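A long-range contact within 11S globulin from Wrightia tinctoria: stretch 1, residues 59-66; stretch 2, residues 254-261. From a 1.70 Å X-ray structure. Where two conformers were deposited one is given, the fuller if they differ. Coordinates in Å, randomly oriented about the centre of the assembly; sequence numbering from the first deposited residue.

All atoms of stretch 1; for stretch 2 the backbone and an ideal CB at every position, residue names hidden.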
# COMPACT_ATOMS: atom_id res chain seq x y z
N GLN B 59 11.18 -31.03 -31.64
CA GLN B 59 12.63 -31.06 -31.85
C GLN B 59 13.31 -29.78 -32.31
O GLN B 59 12.88 -29.12 -33.26
CB GLN B 59 12.96 -32.13 -32.92
CG GLN B 59 13.06 -33.52 -32.38
CD GLN B 59 14.19 -33.68 -31.38
OE1 GLN B 59 15.24 -33.00 -31.41
NE2 GLN B 59 13.96 -34.54 -30.44
N HIS B 60 14.42 -29.46 -31.71
CA HIS B 60 15.24 -28.41 -32.26
C HIS B 60 16.59 -28.97 -32.61
O HIS B 60 16.90 -30.11 -32.24
CB HIS B 60 15.38 -27.24 -31.20
CG HIS B 60 14.09 -26.90 -30.50
ND1 HIS B 60 13.05 -26.24 -31.12
CD2 HIS B 60 13.66 -27.16 -29.23
CE1 HIS B 60 12.03 -26.14 -30.29
NE2 HIS B 60 12.35 -26.71 -29.15
N GLU B 61 17.45 -28.14 -33.15
CA GLU B 61 18.79 -28.56 -33.41
C GLU B 61 19.53 -28.97 -32.15
O GLU B 61 20.21 -29.99 -32.13
CB GLU B 61 19.56 -27.44 -34.05
CG GLU B 61 21.02 -27.74 -34.22
CD GLU B 61 21.78 -26.69 -34.91
OE1 GLU B 61 22.11 -25.65 -34.31
OE2 GLU B 61 22.15 -26.98 -36.07
N ALA B 62 19.35 -28.17 -31.08
CA ALA B 62 20.12 -28.27 -29.88
C ALA B 62 19.30 -28.60 -28.62
O ALA B 62 19.72 -28.28 -27.50
CB ALA B 62 20.95 -27.04 -29.69
N GLY B 63 18.22 -29.28 -28.82
CA GLY B 63 17.41 -29.76 -27.72
C GLY B 63 16.02 -30.03 -28.20
O GLY B 63 15.81 -30.12 -29.40
N TYR B 64 15.09 -30.14 -27.26
CA TYR B 64 13.71 -30.37 -27.53
C TYR B 64 12.80 -29.83 -26.43
O TYR B 64 13.27 -29.54 -25.32
CB TYR B 64 13.39 -31.85 -27.70
CG TYR B 64 13.77 -32.75 -26.55
CD1 TYR B 64 15.01 -33.38 -26.50
CD2 TYR B 64 12.84 -33.02 -25.55
CE1 TYR B 64 15.34 -34.22 -25.41
CE2 TYR B 64 13.13 -33.86 -24.52
CZ TYR B 64 14.38 -34.47 -24.46
OH TYR B 64 14.63 -35.31 -23.41
N SER B 65 11.54 -29.67 -26.79
CA SER B 65 10.52 -29.17 -25.86
C SER B 65 9.37 -30.09 -25.75
O SER B 65 8.73 -30.37 -26.74
CB SER B 65 10.04 -27.79 -26.33
OG SER B 65 11.13 -26.88 -26.46
N GLU B 66 9.01 -30.50 -24.54
CA GLU B 66 7.88 -31.39 -24.31
C GLU B 66 6.78 -30.61 -23.68
O GLU B 66 7.05 -29.89 -22.68
CB GLU B 66 8.27 -32.55 -23.39
CG GLU B 66 9.49 -33.32 -23.88
CD GLU B 66 9.72 -34.56 -22.99
OE1 GLU B 66 10.33 -34.45 -21.93
OE2 GLU B 66 9.26 -35.64 -23.34
N UNK B 254 16.62 -23.47 -40.65
CA UNK B 254 15.68 -24.37 -40.01
C UNK B 254 16.31 -25.17 -38.85
O UNK B 254 16.25 -26.40 -38.80
CB UNK B 254 15.11 -25.33 -41.05
N UNK B 255 16.87 -24.44 -37.89
CA UNK B 255 17.44 -25.06 -36.68
C UNK B 255 16.46 -25.19 -35.51
O UNK B 255 16.81 -25.73 -34.45
CB UNK B 255 18.65 -24.25 -36.22
N UNK B 256 15.24 -24.73 -35.68
CA UNK B 256 14.30 -24.73 -34.58
C UNK B 256 14.65 -23.55 -33.67
O UNK B 256 15.15 -22.51 -34.10
CB UNK B 256 14.33 -26.06 -33.82
N UNK B 257 14.34 -23.72 -32.39
CA UNK B 257 14.44 -22.58 -31.46
C UNK B 257 15.44 -22.81 -30.36
O UNK B 257 15.50 -22.07 -29.37
CB UNK B 257 13.08 -22.28 -30.84
N UNK B 258 16.28 -23.84 -30.51
CA UNK B 258 17.46 -24.03 -29.69
C UNK B 258 18.58 -24.35 -30.66
O UNK B 258 18.43 -25.30 -31.45
CB UNK B 258 17.27 -25.13 -28.64
N UNK B 259 19.59 -23.51 -30.70
CA UNK B 259 20.71 -23.65 -31.66
C UNK B 259 22.04 -23.95 -30.99
O UNK B 259 22.37 -23.47 -29.87
CB UNK B 259 20.85 -22.37 -32.49
N UNK B 260 22.88 -24.72 -31.69
CA UNK B 260 24.18 -25.06 -31.19
C UNK B 260 25.15 -23.96 -31.39
O UNK B 260 25.25 -23.43 -32.47
CB UNK B 260 24.70 -26.34 -31.85
N UNK B 261 25.89 -23.62 -30.37
CA UNK B 261 26.95 -22.65 -30.46
C UNK B 261 28.25 -23.49 -30.35
O UNK B 261 28.59 -23.96 -29.27
CB UNK B 261 26.84 -21.57 -29.38

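Stretch 1 turns tightly at Glu61 and Ala62, where His60 N bonds to Gly63 O, and stretch 2 runs past that turn. Position 254 has nothing of stretch 1 within 5.5 Å of its ideal CB, so this contact sets no rule; it is Phe254.

At 255 the CB points sideways, 4.0 Å from Glu61 CB, and the backbone O accepts a hydrogen bond from Glu61 N (2.8 Å), which any residue could supply. The nearby carboxylate favours a long polar or basic chain, though an aliphatic one could pack on the Glu61 stem. The residue is Arg255. Its NH1 stays 4.5 Å from Glu61 OE1, beyond a salt bridge, and a water spans the gap, 2.6 Å from Glu61 OE1, and accepts a hydrogen bond from Arg255 NH1 (2.9 Å).

Position 256 leaves little choice. Phi is 78° and psi -151°, angles at which a CB would jam against the preceding carbonyl, and the ideal CB lies 3.0 Å from His60 CA, a clash. Gly256 fits, and its CA comes to 4.5 Å from His60 CA.

At 257 the CB points sideways, 4.0 Å from His60 ND1. Many side chains could start here, provided they turn clear of the imidazole. Tyr257 does so: its end leads away, and His60 ND1 lies at the edge of its ring.

Position 258 faces stretch 1 squarely, its CB 3.8 Å from His60 CB and 4.0 Å from Ala62 C. Its backbone O accepts from Ala62 N (3.0 Å). Beyond lies a groove along His60, Gly63 and Ser65, suited to a long, unbranched apolar chain; a shorter aliphatic one would fill only its near part. Met258 lies nearly extended along it (chi2 and chi3 both t), with SD 3.6 Å from Gly63 CA and CE 3.5 Å from Tyr64 O. The groove depends on the missing side chain of Gly63, where an ideal CB on Gly63 would sit 2.5 Å from Met258 SD.

At 259 the CB touches Glu61 OE1 at 4.0 Å, but the side points away overall, so stretch 1 asks little; a beta-branched residue suits the extended backbone. It is Val259.

At 260 the backbone N donates to Glu61 OE1 (2.9 Å, nearly linear), so proline would be excluded. The CB points sideways, 4.4 Å from Ala62 CB, and a long chain, aliphatic or basic, could fold over that methyl. Arg260 does this, laying a guanidinium face over Ala62 CB, with NH2 4.0 Å from it.

Position 261 points away with nothing near; it is Val261.

Stretch 2 (254-261) FRGYMVRV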
# COMPACT_ATOMS: atom_id res chain seq x y z
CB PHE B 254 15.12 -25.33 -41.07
CG PHE B 254 14.54 -24.61 -42.27
CD1 PHE B 254 13.35 -23.88 -42.14
CD2 PHE B 254 15.22 -24.61 -43.50
CE1 PHE B 254 12.81 -23.19 -43.22
CE2 PHE B 254 14.69 -23.93 -44.58
CZ PHE B 254 13.50 -23.21 -44.44
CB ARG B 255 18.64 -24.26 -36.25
CG ARG B 255 19.81 -24.38 -37.25
CD ARG B 255 20.96 -23.53 -36.91
NE ARG B 255 20.60 -22.10 -36.89
CZ ARG B 255 21.26 -21.15 -36.25
NH1 ARG B 255 22.37 -21.38 -35.54
NH2 ARG B 255 20.80 -19.93 -36.29
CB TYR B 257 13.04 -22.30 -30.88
CG TYR B 257 12.07 -21.88 -31.94
CD1 TYR B 257 11.34 -22.79 -32.65
CD2 TYR B 257 11.96 -20.56 -32.28
CE1 TYR B 257 10.52 -22.36 -33.68
CE2 TYR B 257 11.11 -20.12 -33.26
CZ TYR B 257 10.36 -21.02 -33.94
OH TYR B 257 9.53 -20.52 -34.93
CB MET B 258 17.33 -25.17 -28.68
CG MET B 258 16.18 -25.11 -27.70
SD MET B 258 16.15 -26.58 -26.69
CE MET B 258 14.64 -26.38 -25.72
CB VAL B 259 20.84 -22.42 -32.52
CG1 VAL B 259 19.52 -22.14 -33.22
CG2 VAL B 259 21.33 -21.19 -31.75
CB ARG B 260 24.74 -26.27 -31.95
CG ARG B 260 26.14 -26.64 -31.44
CD ARG B 260 26.34 -28.15 -31.39
NE ARG B 260 25.50 -28.75 -30.35
CZ ARG B 260 24.40 -29.50 -30.54
NH1 ARG B 260 23.95 -29.80 -31.77
NH2 ARG B 260 23.74 -29.95 -29.48
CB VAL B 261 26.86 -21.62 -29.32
CG1 VAL B 261 27.93 -20.52 -29.44
CG2 VAL B 261 25.45 -21.06 -29.26
O HOH W 1 23.77 -23.87 -35.10
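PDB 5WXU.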